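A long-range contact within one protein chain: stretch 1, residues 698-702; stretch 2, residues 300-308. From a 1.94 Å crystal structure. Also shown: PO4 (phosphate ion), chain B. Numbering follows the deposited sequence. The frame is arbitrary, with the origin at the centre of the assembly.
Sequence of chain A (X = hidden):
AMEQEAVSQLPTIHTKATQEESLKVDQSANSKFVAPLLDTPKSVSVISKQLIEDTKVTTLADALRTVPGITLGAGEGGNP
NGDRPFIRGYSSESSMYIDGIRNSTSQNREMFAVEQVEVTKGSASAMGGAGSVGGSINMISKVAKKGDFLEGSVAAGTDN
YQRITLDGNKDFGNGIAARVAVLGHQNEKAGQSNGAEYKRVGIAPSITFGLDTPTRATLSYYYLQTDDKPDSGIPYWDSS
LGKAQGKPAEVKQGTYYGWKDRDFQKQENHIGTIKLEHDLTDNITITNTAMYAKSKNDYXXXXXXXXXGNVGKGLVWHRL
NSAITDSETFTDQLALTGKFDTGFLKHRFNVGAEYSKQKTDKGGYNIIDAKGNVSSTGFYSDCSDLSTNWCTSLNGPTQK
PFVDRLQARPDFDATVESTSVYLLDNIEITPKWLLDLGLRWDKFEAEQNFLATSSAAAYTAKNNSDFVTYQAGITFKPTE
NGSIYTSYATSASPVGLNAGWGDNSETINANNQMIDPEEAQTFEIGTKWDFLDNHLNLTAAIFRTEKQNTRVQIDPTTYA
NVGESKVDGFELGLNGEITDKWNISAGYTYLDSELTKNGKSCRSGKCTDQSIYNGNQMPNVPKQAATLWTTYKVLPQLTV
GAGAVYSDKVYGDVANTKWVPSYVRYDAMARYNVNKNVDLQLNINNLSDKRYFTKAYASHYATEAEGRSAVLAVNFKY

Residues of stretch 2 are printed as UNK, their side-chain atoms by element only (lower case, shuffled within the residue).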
# COMPACT_ATOMS: atom_id res chain seq x y z
N ALA A 698 5.43 4.23 15.73
CA ALA A 698 4.85 4.89 16.93
C ALA A 698 5.83 4.95 18.09
O ALA A 698 5.76 5.84 18.94
CB ALA A 698 3.54 4.19 17.35
N SER A 699 6.74 3.99 18.13
CA SER A 699 7.82 4.01 19.10
C SER A 699 9.10 3.42 18.49
O SER A 699 9.09 2.84 17.41
CB SER A 699 7.41 3.27 20.37
OG SER A 699 8.28 3.65 21.42
N HIS A 700 10.21 3.61 19.18
CA HIS A 700 11.45 2.89 18.92
C HIS A 700 12.33 3.35 17.74
O HIS A 700 13.53 3.59 17.93
CB HIS A 700 11.21 1.39 18.81
CG HIS A 700 10.33 0.84 19.88
ND1 HIS A 700 10.56 1.05 21.23
CD2 HIS A 700 9.22 0.06 19.81
CE1 HIS A 700 9.63 0.44 21.93
NE2 HIS A 700 8.80 -0.18 21.10
N TYR A 701 11.77 3.44 16.54
CA TYR A 701 12.60 3.64 15.36
C TYR A 701 11.86 4.21 14.18
O TYR A 701 10.61 4.24 14.12
CB TYR A 701 13.26 2.32 14.93
CG TYR A 701 12.34 1.41 14.17
CD1 TYR A 701 11.45 0.56 14.82
CD2 TYR A 701 12.34 1.41 12.78
CE1 TYR A 701 10.56 -0.24 14.10
CE2 TYR A 701 11.51 0.58 12.06
CZ TYR A 701 10.61 -0.25 12.72
OH TYR A 701 9.78 -1.06 11.95
N ALA A 702 12.65 4.70 13.24
CA ALA A 702 12.19 5.11 11.92
C ALA A 702 12.99 4.41 10.84
O ALA A 702 14.13 4.00 11.06
CB ALA A 702 12.32 6.59 11.76
N UNK A 300 12.17 -12.78 10.42
CA UNK A 300 12.83 -12.33 11.65
C UNK A 300 13.58 -11.05 11.29
O UNK A 300 14.41 -11.05 10.37
c UNK A 300 13.87 -13.36 12.17
c UNK A 300 14.73 -12.74 13.27
c UNK A 300 13.16 -14.59 12.68
N UNK A 301 13.29 -9.95 11.96
CA UNK A 301 13.99 -8.70 11.71
C UNK A 301 14.24 -7.94 13.01
O UNK A 301 13.67 -8.27 14.07
c UNK A 301 9.71 -5.00 12.61
c UNK A 301 13.30 -7.82 10.64
c UNK A 301 12.02 -7.34 11.04
c UNK A 301 10.51 -3.97 13.04
c UNK A 301 10.34 -6.07 11.96
c UNK A 301 11.73 -6.10 11.72
c UNK A 301 11.89 -3.97 12.81
n UNK A 301 9.81 -7.23 11.45
c UNK A 301 12.51 -5.03 12.17
c UNK A 301 10.81 -7.98 10.89
N UNK A 302 15.11 -6.94 12.91
CA UNK A 302 15.63 -6.27 14.09
C UNK A 302 15.03 -4.90 14.32
O UNK A 302 15.12 -4.02 13.45
o UNK A 302 17.75 -7.41 13.97
c UNK A 302 17.67 -5.35 15.21
c UNK A 302 17.16 -6.11 14.01
N UNK A 303 14.47 -4.72 15.51
CA UNK A 303 14.13 -3.39 16.03
C UNK A 303 15.41 -2.84 16.71
O UNK A 303 15.95 -3.47 17.63
c UNK A 303 12.64 -2.28 17.82
o UNK A 303 13.47 -1.38 18.01
n UNK A 303 11.45 -2.27 18.39
c UNK A 303 12.95 -3.54 17.00
N UNK A 304 15.92 -1.68 16.24
CA UNK A 304 17.18 -1.15 16.80
C UNK A 304 16.98 -0.56 18.22
O UNK A 304 16.52 0.57 18.39
c UNK A 304 16.23 0.46 15.33
c UNK A 304 15.36 -0.77 15.23
c UNK A 304 17.57 -0.07 15.79
N UNK A 305 17.26 -1.40 19.20
CA UNK A 305 17.31 -1.09 20.64
C UNK A 305 15.99 -1.09 21.41
O UNK A 305 16.02 -1.17 22.62
o UNK A 305 19.40 -0.97 22.55
o UNK A 305 18.73 1.06 23.12
c UNK A 305 18.78 0.09 22.31
c UNK A 305 18.09 0.18 20.95
N UNK A 306 14.85 -1.00 20.73
CA UNK A 306 13.55 -1.16 21.40
C UNK A 306 13.43 -0.20 22.58
O UNK A 306 12.91 -0.56 23.64
c UNK A 306 13.43 -2.60 21.86
o UNK A 306 11.82 -3.98 22.89
c UNK A 306 11.99 -3.00 22.17
o UNK A 306 11.05 -2.38 21.67
N UNK A 307 13.96 1.01 22.40
CA UNK A 307 13.91 2.09 23.41
C UNK A 307 14.51 1.69 24.77
O UNK A 307 14.14 2.24 25.79
c UNK A 307 12.48 2.63 23.59
o UNK A 307 11.94 3.03 22.32
N UNK A 308 15.44 0.75 24.79
CA UNK A 308 16.00 0.32 26.05
C UNK A 308 17.05 1.25 26.63
O UNK A 308 17.49 1.01 27.75
c UNK A 308 13.73 -3.55 26.28
c UNK A 308 16.62 -1.06 25.90
n UNK A 308 12.67 -3.72 27.29
c UNK A 308 14.76 -2.54 26.73
c UNK A 308 15.61 -2.14 25.54
P PO4 B . 7.80 -3.16 22.43
O1 PO4 B . 8.86 -2.81 23.45
O2 PO4 B . 8.50 -3.44 21.12
O3 PO4 B . 6.81 -2.01 22.26
O4 PO4 B . 7.05 -4.40 22.88
O HOH W 1 14.94 2.27 19.93
O HOH W 2 10.87 5.28 21.60

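Position 300 carries three side-chain carbons, one bearing the other two. This beta-branched, wholly apolar group lies beyond reach of stretch 1 and is Val300. At position 301 a single carbon leads to fused five- and six-membered rings holding eight carbons and one nitrogen, an indole. A carbon of its six-membered ring approaches Tyr701 OH to 3.2 Å and Tyr701 CZ to 3.7 Å, and the residue is Trp301; the atom in question is CH2. The tyrosine ring and the six-membered ring have centroids 5.7 Å apart and planes at 64°, an oblique aromatic pair.

Position 302 has one carbon carrying an oxygen and a carbon and makes no contact with stretch 1; the pattern is that of Thr302. Position 303 has two carbons, the second bearing one oxygen and one nitrogen: a carboxamide. Its CB points sideways, but the amide end comes nearer, with the nitrogen 3.5 Å from His700 CD2, hence Asn303. At position 304 three carbons close a ring onto the backbone nitrogen, and one of them packs 3.5 Å from Tyr701 CB; the ring identifies Pro304, and the packing atom is CG.

Position 305 shows two carbons, the second with two oxygens, a carboxylate of the shorter acidic type that does not touch stretch 1: Asp305. Position 306 has the same set of atoms. Its CB points away, yet the carboxylate turns back so that one oxygen lies over one face of the His700 imidazole, 3.2 Å from His700 CE1. This is Asp306, and the oxygen is OD1. Asp306 N also makes a weak hydrogen bond to Asn303 OD1 (3.1 Å).

Position 307 has one carbon and one oxygen, a hydroxymethyl group. The oxygen lies near the plane of the imidazole and hydrogen-bonds His700 ND1 at 2.6 Å; the residue is Ser307. Position 308, four carbons in a row ending in nitrogen, stays clear of stretch 1 and is Lys308; its N bonds Asp305 O (3.0 Å), closing a type I' turn.

The contact thus centres on His700, whose ring is held at ND1 by Ser307 while NE2 donates to phosphate O3 (2.9 Å), an ion probably from the crystallisation liquor. Two waters reinforce the polar side. One donates to Pro304 O and His700 O, both at 2.8 Å, and accepts from Ser307 N at 2.9 Å, bridging backbones whose carbonyl oxygens cannot bond each other directly. The other accepts from His700 N (3.0 Å) and bonds Ser307 OG (2.6 Å). Tyr701 supplies the apolar side against Trp301 and Pro304, so adjacent residues of stretch 1 engage the turn and the strand before it.

Stretch 2 (300-308) VWTNPDDSK
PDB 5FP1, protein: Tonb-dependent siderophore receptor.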